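Long-range contacts in L-ornithine N(5)-monooxygenase (Pseudomonas aeruginosa, PDB 3S5W), which catalyses the NADPH- and oxygen-dependent N5-hydroxylation of L-ornithine with the help of FAD, the first step toward the hydroxamate groups of the siderophore pyoverdin: residues 191-195 against 208-212; 197-201 against 339-343. All coordinates share one frame; numbering follows the deposited sequence.

Contact 1: 191-195 against 208-212; sequences TPRIP and FHHSQ. With NAP (NADP nicotinamide-adenine-dinucleotide phosphate), chain F.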
loop_
_atom_site.group_PDB
_atom_site.type_symbol
_atom_site.label_atom_id
_atom_site.label_comp_id
_atom_site.label_asym_id
_atom_site.label_seq_id
_atom_site.Cartn_x
_atom_site.Cartn_y
_atom_site.Cartn_z
ATOM N N THR A 191 1.133 2.563 -6.977
ATOM C CA THR A 191 2.032 2.044 -7.981
ATOM C C THR A 191 3.467 2.414 -7.599
ATOM O O THR A 191 3.714 3.524 -7.081
ATOM C CB THR A 191 1.657 2.578 -9.383
ATOM O OG1 THR A 191 1.862 3.985 -9.408
ATOM C CG2 THR A 191 0.161 2.313 -9.660
ATOM N N PRO A 192 4.406 1.495 -7.863
ATOM C CA PRO A 192 5.800 1.687 -7.488
ATOM C C PRO A 192 6.353 3.013 -8.046
ATOM O O PRO A 192 6.205 3.296 -9.239
ATOM C CB PRO A 192 6.506 0.492 -8.146
ATOM C CG PRO A 192 5.435 -0.597 -8.214
ATOM C CD PRO A 192 4.141 0.145 -8.414
ATOM N N ARG A 193 6.950 3.823 -7.174
ATOM C CA ARG A 193 7.620 5.050 -7.613
ATOM C C ARG A 193 9.032 4.734 -8.095
ATOM O O ARG A 193 9.830 4.157 -7.353
ATOM C CB ARG A 193 7.685 6.058 -6.461
ATOM C CG ARG A 193 8.382 7.374 -6.830
ATOM C CD ARG A 193 8.654 8.243 -5.612
ATOM N NE ARG A 193 7.433 8.847 -5.105
ATOM C CZ ARG A 193 7.006 8.744 -3.850
ATOM N NH1 ARG A 193 7.676 8.031 -2.944
ATOM N NH2 ARG A 193 5.885 9.356 -3.510
ATOM N N ILE A 194 9.358 5.134 -9.326
ATOM C CA ILE A 194 10.667 4.857 -9.923
ATOM C C ILE A 194 11.357 6.209 -10.147
ATOM O O ILE A 194 10.812 7.027 -10.906
ATOM C CB ILE A 194 10.499 4.131 -11.305
ATOM C CG1 ILE A 194 9.602 2.884 -11.178
ATOM C CG2 ILE A 194 11.870 3.769 -11.930
ATOM C CD1 ILE A 194 10.111 1.799 -10.198
ATOM N N PRO A 195 12.527 6.461 -9.499
ATOM C CA PRO A 195 13.228 7.731 -9.818
ATOM C C PRO A 195 13.560 7.777 -11.322
ATOM O O PRO A 195 13.836 6.735 -11.930
ATOM C CB PRO A 195 14.523 7.644 -9.012
ATOM C CG PRO A 195 14.165 6.743 -7.841
ATOM C CD PRO A 195 13.294 5.667 -8.524
ATOM N N PHE A 208 15.218 -3.528 -9.615
ATOM C CA PHE A 208 13.835 -3.846 -9.274
ATOM C C PHE A 208 13.364 -3.078 -8.081
ATOM O O PHE A 208 14.169 -2.745 -7.215
ATOM C CB PHE A 208 13.638 -5.367 -9.038
ATOM C CG PHE A 208 14.585 -5.980 -8.040
ATOM C CD1 PHE A 208 15.848 -6.438 -8.428
ATOM C CD2 PHE A 208 14.203 -6.143 -6.721
ATOM C CE1 PHE A 208 16.706 -7.039 -7.508
ATOM C CE2 PHE A 208 15.061 -6.745 -5.793
ATOM C CZ PHE A 208 16.300 -7.200 -6.184
ATOM N N HIS A 209 12.072 -2.798 -8.052
ATOM C CA HIS A 209 11.452 -2.070 -6.944
ATOM C C HIS A 209 11.252 -3.036 -5.767
ATOM O O HIS A 209 11.059 -4.261 -5.963
ATOM C CB HIS A 209 10.125 -1.419 -7.395
ATOM C CG HIS A 209 9.433 -0.621 -6.331
ATOM N ND1 HIS A 209 9.650 0.734 -6.134
ATOM C CD2 HIS A 209 8.498 -0.980 -5.428
ATOM C CE1 HIS A 209 8.878 1.167 -5.149
ATOM N NE2 HIS A 209 8.157 0.148 -4.721
ATOM N N HIS A 210 11.345 -2.484 -4.554
ATOM C CA HIS A 210 11.242 -3.285 -3.339
ATOM C C HIS A 210 9.949 -4.126 -3.321
ATOM O O HIS A 210 9.938 -5.199 -2.718
ATOM C CB HIS A 210 11.304 -2.389 -2.096
ATOM C CG HIS A 210 11.104 -3.132 -0.811
ATOM N ND1 HIS A 210 9.908 -3.113 -0.124
ATOM C CD2 HIS A 210 11.945 -3.912 -0.090
ATOM C CE1 HIS A 210 10.024 -3.848 0.974
ATOM N NE2 HIS A 210 11.243 -4.350 1.011
ATOM N N SER A 211 8.875 -3.631 -3.947
ATOM C CA SER A 211 7.603 -4.371 -4.043
ATOM C C SER A 211 7.771 -5.763 -4.691
ATOM O O SER A 211 6.917 -6.619 -4.505
ATOM C CB SER A 211 6.535 -3.557 -4.808
ATOM O OG SER A 211 6.998 -3.325 -6.151
ATOM N N GLN A 212 8.865 -5.979 -5.434
ATOM C CA GLN A 212 9.169 -7.289 -6.042
ATOM C C GLN A 212 10.362 -8.010 -5.405
ATOM O O GLN A 212 10.944 -8.926 -5.996
ATOM C CB GLN A 212 9.362 -7.118 -7.563
ATOM C CG GLN A 212 8.036 -6.795 -8.254
ATOM C CD GLN A 212 7.071 -7.982 -8.241
ATOM O OE1 GLN A 212 6.116 -8.002 -7.472
ATOM N NE2 GLN A 212 7.351 -9.000 -9.075
HETATM P PA NAP F . 8.526 6.165 1.735
HETATM O O1A NAP F . 8.360 6.422 3.170
HETATM O O2A NAP F . 7.773 7.054 0.871
HETATM O O5B NAP F . 10.088 6.106 1.468
HETATM C C5B NAP F . 10.513 6.421 0.195
HETATM C C4B NAP F . 12.020 6.499 0.322
HETATM O O4B NAP F . 12.460 6.574 -1.004
HETATM C C3B NAP F . 12.449 7.783 1.047
HETATM O O3B NAP F . 13.680 7.468 1.684
HETATM C C2B NAP F . 12.683 8.712 -0.158
HETATM O O2B NAP F . 13.690 9.646 0.102
HETATM C C1B NAP F . 13.216 7.734 -1.232
HETATM N N9A NAP F . 12.992 8.300 -2.572
HETATM C C8A NAP F . 11.779 8.585 -3.162
HETATM N N7A NAP F . 11.992 9.110 -4.390
HETATM C C5A NAP F . 13.321 9.188 -4.573
HETATM C C6A NAP F . 14.094 9.668 -5.632
HETATM N N6A NAP F . 13.513 10.186 -6.708
HETATM N N1A NAP F . 15.452 9.620 -5.525
HETATM C C2A NAP F . 16.083 9.108 -4.423
HETATM N N3A NAP F . 15.322 8.630 -3.365
HETATM C C4A NAP F . 13.969 8.689 -3.440
HETATM O O3 NAP F . 8.213 4.622 1.373
HETATM P PN NAP F . 8.432 3.205 2.160
HETATM O O1N NAP F . 8.057 2.146 1.163
HETATM O O2N NAP F . 9.777 3.099 2.815
HETATM O O5D NAP F . 7.243 3.401 3.227
HETATM C C5D NAP F . 7.218 3.169 4.619
HETATM C C4D NAP F . 5.767 2.729 4.786
HETATM O O4D NAP F . 5.512 1.801 5.805
HETATM C C3D NAP F . 4.721 3.799 5.054
HETATM O O3D NAP F . 4.647 4.740 4.009
HETATM C C2D NAP F . 3.491 2.896 5.236
HETATM O O2D NAP F . 2.713 2.629 4.076
HETATM C C1D NAP F . 4.107 1.582 5.735
HETATM P P2B NAP F . 13.405 11.200 0.464
HETATM O O1X NAP F . 14.765 11.822 0.174
HETATM O O2X NAP F . 13.013 11.154 1.929
HETATM O O3X NAP F . 12.270 11.704 -0.392
#
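Pro192 and His209 bring the two backbones nearest, their CA atoms 6.8 Å apart, and no hydrogen bond joins 191-195 to 208-212. Strand 191-192 pairs antiparallel with 375-376, while 207-209 is an outer strand of the five-stranded parallel sheet of the NADP-binding region. The contact rests on a CH-pi interaction: CB of Pro192 sits over the centre of the His209 imidazole, 3.6 Å from the ring centroid and only 7° off the ring normal. From a CB that already faces 191-195, CG of His209 anti to the backbone N (chi1 -179°) sets the ring face against the proline. CD1 of Ile194 approaches the same imidazole obliquely, 4.2 Å from ND1 of His209. Carbonyl O of Arg193 comes near the ring obliquely without a hydrogen bond to it; its bond is with OG1 of Thr373. Tyr375 meets the histidine ring edge-to-face. CD of Arg193 packs 3.7 Å from N7A of the NADP adenine, and CB of Pro195 comes 3.6 Å from N6A of that base. A bend at chi3 (-73°) turns the Arg193 guanidinium edge toward O2A of the diphosphate; NH1, 3.9 Å from O2A, is too far for a hydrogen bond and has another partner. The His209 side is thus held by dispersion and CH-pi contact, whereas the Arg193 charge probably adds longer-range attraction for the diphosphate.

Contact 2: 197-201 against 339-343; sequences VFRAL and VERAT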
loop_
_atom_site.group_PDB
_atom_site.type_symbol
_atom_site.label_atom_id
_atom_site.label_comp_id
_atom_site.label_asym_id
_atom_site.label_seq_id
_atom_site.Cartn_x
_atom_site.Cartn_y
_atom_site.Cartn_z
ATOM N N VAL A 197 16.018 8.588 -13.203
ATOM C CA VAL A 197 17.310 8.016 -13.617
ATOM C C VAL A 197 17.264 6.493 -13.859
ATOM O O VAL A 197 18.113 5.951 -14.564
ATOM C CB VAL A 197 18.488 8.432 -12.654
ATOM C CG1 VAL A 197 18.385 7.791 -11.231
ATOM C CG2 VAL A 197 19.849 8.155 -13.292
ATOM N N PHE A 198 16.306 5.809 -13.239
ATOM C CA PHE A 198 16.227 4.363 -13.415
ATOM C C PHE A 198 15.223 3.946 -14.465
ATOM O O PHE A 198 15.129 2.754 -14.747
ATOM C CB PHE A 198 15.916 3.662 -12.086
ATOM C CG PHE A 198 17.062 3.703 -11.152
ATOM C CD1 PHE A 198 18.128 2.829 -11.327
ATOM C CD2 PHE A 198 17.097 4.636 -10.136
ATOM C CE1 PHE A 198 19.215 2.872 -10.497
ATOM C CE2 PHE A 198 18.172 4.688 -9.275
ATOM C CZ PHE A 198 19.244 3.800 -9.462
ATOM N N ARG A 199 14.473 4.888 -15.046
ATOM C CA ARG A 199 13.399 4.536 -16.007
ATOM C C ARG A 199 13.901 3.836 -17.277
ATOM O O ARG A 199 13.231 2.927 -17.825
ATOM C CB ARG A 199 12.524 5.760 -16.314
ATOM C CG ARG A 199 11.683 6.148 -15.100
ATOM C CD ARG A 199 11.028 7.495 -15.180
ATOM N NE ARG A 199 10.606 7.930 -13.839
ATOM C CZ ARG A 199 9.974 9.063 -13.579
ATOM N NH1 ARG A 199 9.663 9.903 -14.562
ATOM N NH2 ARG A 199 9.648 9.354 -12.333
ATOM N N ALA A 200 15.088 4.245 -17.728
ATOM C CA ALA A 200 15.760 3.650 -18.905
ATOM C C ALA A 200 16.150 2.193 -18.673
ATOM O O ALA A 200 16.421 1.458 -19.623
ATOM C CB ALA A 200 16.981 4.427 -19.277
ATOM N N LEU A 201 16.195 1.784 -17.407
ATOM C CA LEU A 201 16.626 0.442 -17.058
ATOM C C LEU A 201 15.446 -0.491 -16.818
ATOM O O LEU A 201 15.656 -1.637 -16.375
ATOM C CB LEU A 201 17.593 0.466 -15.848
ATOM C CG LEU A 201 19.049 0.863 -16.122
ATOM C CD1 LEU A 201 19.778 1.372 -14.873
ATOM C CD2 LEU A 201 19.803 -0.327 -16.695
ATOM N N VAL A 339 21.882 9.306 -6.938
ATOM C CA VAL A 339 22.224 8.659 -8.199
ATOM C C VAL A 339 22.056 9.661 -9.347
ATOM O O VAL A 339 20.947 10.070 -9.658
ATOM C CB VAL A 339 21.363 7.400 -8.478
ATOM C CG1 VAL A 339 21.865 6.747 -9.786
ATOM C CG2 VAL A 339 21.485 6.400 -7.317
ATOM N N GLU A 340 23.171 10.047 -9.964
ATOM C CA GLU A 340 23.135 11.017 -11.086
ATOM C C GLU A 340 23.032 10.345 -12.450
ATOM O O GLU A 340 22.497 10.919 -13.375
ATOM C CB GLU A 340 24.369 11.917 -11.061
ATOM C CG GLU A 340 24.317 12.937 -9.969
ATOM C CD GLU A 340 25.269 14.120 -10.211
ATOM O OE1 GLU A 340 26.123 14.088 -11.141
ATOM O OE2 GLU A 340 25.126 15.081 -9.451
ATOM N N ARG A 341 23.537 9.120 -12.549
ATOM C CA ARG A 341 23.481 8.334 -13.782
ATOM C C ARG A 341 23.401 6.853 -13.383
ATOM O O ARG A 341 24.016 6.442 -12.411
ATOM C CB ARG A 341 24.748 8.597 -14.643
ATOM C CG ARG A 341 24.738 7.854 -16.009
ATOM C CD ARG A 341 26.056 7.927 -16.835
ATOM N NE ARG A 341 27.308 7.755 -16.079
ATOM C CZ ARG A 341 27.821 6.598 -15.645
ATOM N NH1 ARG A 341 27.184 5.448 -15.835
ATOM N NH2 ARG A 341 28.971 6.584 -14.984
ATOM N N ALA A 342 22.644 6.057 -14.128
ATOM C CA ALA A 342 22.640 4.606 -13.913
ATOM C C ALA A 342 22.728 3.934 -15.273
ATOM O O ALA A 342 21.918 4.237 -16.152
ATOM C CB ALA A 342 21.370 4.177 -13.179
ATOM N N THR A 343 23.730 3.075 -15.454
ATOM C CA THR A 343 24.008 2.507 -16.764
ATOM C C THR A 343 24.156 0.989 -16.652
ATOM O O THR A 343 24.875 0.508 -15.778
ATOM C CB THR A 343 25.334 3.105 -17.371
ATOM O OG1 THR A 343 25.299 4.539 -17.285
ATOM C CG2 THR A 343 25.514 2.665 -18.846
#
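An apolar contact without hydrogen bonds across it packs Val197, Phe198 and Leu201, from the loop between strands 191-192 and 207-209, against strand 337-345. Val197 divides its two methyls along the strand. CG1 lies 3.9 Å from CG1 of Val339, the two side chains crossing at about a right angle, while CG2, anti to the backbone N, rests on the strand's main chain, 3.6 Å from N of Ala342 and 3.7 Å from CA of Arg341. The methyl of Ala342 is met by two side chains: CE1 of Phe198 approaches CB of Ala342 to 3.7 Å, and CD1 of Leu201 meets the same CB at 3.6 Å. The far end of the phenyl ring, CZ of Phe198, also reaches CG1 of Val339 at 4.0 Å. Strand 337-345 is an outermost strand of a three-stranded antiparallel sheet. Glu340 and Arg341 both bond through their backbones to Ala352 of neighbouring strand 348-355, consistent with a classic beta bulge, which lets Val339 and Ala342 both direct CB at the loop. Phe198 touches Leu351 of that neighbour, and also Ile233, Val369 and Leu371 of the parallel sheet in the NADP-binding, Rossmann-like part of the fold, so its ring packs between the two sheets. The CB atoms of Glu340 and Arg341 point away from the loop; NH2 of Arg341 forms a salt bridge with Glu350, and Glu340 pairs with Arg354.

In the fold
The centres of contacts 1 and 2 lie about 14 Å apart, on the same side of the chain's centre. Along the chain their segments alternate, in the order 191-195, 197-201, 208-212 and 339-343, and a probable hydrogen bond from NH2 of Arg199 to O of Ile194 ties one contact to the other. Strand 207-209 of contact 1 is an edge of the five-stranded parallel sheet, whereas contact 2 ends on an edge strand of the three-stranded antiparallel sheet. The run from 191 to 212 thus packs on the antiparallel sheet at its middle and joins the parallel sheet near its end, while its start lines the adenine and diphosphate of NADP in contact 1.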